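Local coordinates for protein subclass B1 metallo-beta-lactamase (Myroides odoratimimus, PDB 6T5L) that probably hydrolyses beta-lactam antibiotics, carbapenems among them, as a zinc-dependent subclass B1 metallo-beta-lactamase of environmental origin, at residues Asn165-Phe170 against Asn174-Gly179. Sequence-based numbering, arbitrary orientation.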
# COMPACT_ATOMS: atom_id res chain seq x y z
N ASN A 165 5.31 6.11 7.49
CA ASN A 165 5.13 5.12 6.45
C ASN A 165 5.36 3.71 7.04
O ASN A 165 6.33 3.47 7.78
CB ASN A 165 6.05 5.40 5.25
CG ASN A 165 7.48 5.79 5.59
OD1 ASN A 165 8.12 6.45 4.75
ND2 ASN A 165 7.98 5.42 6.74
N VAL A 166 4.41 2.77 6.75
CA VAL A 166 4.53 1.36 7.11
C VAL A 166 4.65 0.48 5.84
O VAL A 166 4.32 0.95 4.72
CB VAL A 166 3.34 0.87 7.98
CG1 VAL A 166 3.27 1.59 9.30
CG2 VAL A 166 1.93 0.98 7.31
N VAL A 167 5.06 -0.83 6.06
CA VAL A 167 5.31 -1.80 4.99
C VAL A 167 4.39 -3.00 5.19
O VAL A 167 4.15 -3.44 6.32
CB VAL A 167 6.81 -2.18 4.98
CG1 VAL A 167 7.19 -3.11 3.81
CG2 VAL A 167 7.61 -0.90 4.87
N GLY A 168 3.80 -3.47 4.11
CA GLY A 168 2.94 -4.64 4.17
C GLY A 168 3.77 -5.85 3.76
O GLY A 168 4.72 -5.76 2.97
N TYR A 169 3.43 -6.99 4.37
CA TYR A 169 4.13 -8.23 4.19
C TYR A 169 3.17 -9.41 4.22
O TYR A 169 2.41 -9.58 5.19
CB TYR A 169 5.17 -8.41 5.29
CG TYR A 169 6.04 -9.61 5.15
CD1 TYR A 169 6.66 -9.90 3.96
CD2 TYR A 169 6.27 -10.45 6.22
CE1 TYR A 169 7.53 -11.02 3.83
CE2 TYR A 169 7.12 -11.54 6.12
CZ TYR A 169 7.73 -11.83 4.92
OH TYR A 169 8.56 -12.91 4.79
N PHE A 170 3.28 -10.25 3.19
CA PHE A 170 2.63 -11.56 3.16
C PHE A 170 3.67 -12.66 2.95
O PHE A 170 4.08 -12.90 1.79
CB PHE A 170 1.60 -11.55 2.04
CG PHE A 170 0.66 -12.75 2.02
CD1 PHE A 170 -0.22 -13.00 3.06
CD2 PHE A 170 0.70 -13.63 0.94
CE1 PHE A 170 -1.07 -14.12 3.00
CE2 PHE A 170 -0.17 -14.75 0.87
CZ PHE A 170 -1.05 -14.99 1.90
N ASN A 174 6.05 -14.50 -0.22
CA ASN A 174 7.30 -13.71 -0.14
C ASN A 174 7.13 -12.29 -0.70
O ASN A 174 7.93 -11.79 -1.49
CB ASN A 174 8.44 -14.43 -0.88
CG ASN A 174 8.73 -15.82 -0.34
OD1 ASN A 174 8.37 -16.81 -0.95
ND2 ASN A 174 9.41 -15.90 0.77
N ALA A 175 6.05 -11.65 -0.29
CA ALA A 175 5.60 -10.44 -0.94
C ALA A 175 5.63 -9.25 0.01
O ALA A 175 5.12 -9.34 1.14
CB ALA A 175 4.18 -10.65 -1.48
N VAL A 176 6.18 -8.14 -0.46
CA VAL A 176 6.29 -6.93 0.36
C VAL A 176 5.63 -5.79 -0.40
O VAL A 176 5.97 -5.55 -1.57
CB VAL A 176 7.75 -6.60 0.66
CG1 VAL A 176 7.85 -5.34 1.53
CG2 VAL A 176 8.49 -7.79 1.34
N PHE A 177 4.65 -5.10 0.22
CA PHE A 177 4.21 -3.82 -0.34
C PHE A 177 5.10 -2.76 0.29
O PHE A 177 4.95 -2.42 1.48
CB PHE A 177 2.75 -3.52 -0.05
CG PHE A 177 2.28 -2.18 -0.61
CD1 PHE A 177 2.29 -1.95 -1.98
CD2 PHE A 177 1.82 -1.17 0.23
CE1 PHE A 177 1.87 -0.71 -2.51
CE2 PHE A 177 1.41 0.05 -0.27
CZ PHE A 177 1.42 0.29 -1.64
N GLY A 178 6.01 -2.20 -0.51
CA GLY A 178 6.86 -1.15 -0.01
C GLY A 178 6.15 0.16 0.16
O GLY A 178 6.57 0.94 1.02
N GLY A 179 5.05 0.38 -0.57
CA GLY A 179 4.54 1.71 -0.59
C GLY A 179 5.61 2.73 -1.02
O GLY A 179 6.67 2.43 -1.60
O HOH W 1 5.46 2.77 2.92
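Y169 sets its ring carbon CD1 obliquely against the neighbouring strand, 3.8 Å from CG2 of V176, and the same carbon also meets the carbonyl O of A175. The ring gets there because CG stands anti to the backbone N (chi1 -175°); the ring of Y211 also meets it, and a bound magnesium ion lies about 3 Å from the side chain. V176 is shared: its second methyl, CG1, approaches CG1 of V167, but the apparent 3.3 Å between them is doubtful, since V167 has two modelled conformers.

On the other face, G168 pairs with F177 and F170 with A175. The F170 and F177 side chains lead away from the partner strand, touching V56 and M54 of strand 49-58 respectively, and the N of G179 sits 3.5 Å above the centre of the F177 ring. Two pairs of backbone bonds join the strands. The amide of F170 reaches O of A175 almost straight (169°), whereas N of F177 approaches O of G168 from above the carbonyl plane, at 2.8 Å and a more bent 139°. Beyond the G168-F177 pair, away from the turn, one water donates to both V166 O (2.8 Å) and G178 O.

N174 and A175 together face F170, a G1 beta bulge closing the antiparallel beta hairpin 167-170/175-179, in the second sheet of the metallo-beta-lactamase alpha-beta/beta-alpha sandwich; the strand 175-179 leads directly into the zinc ligand C180.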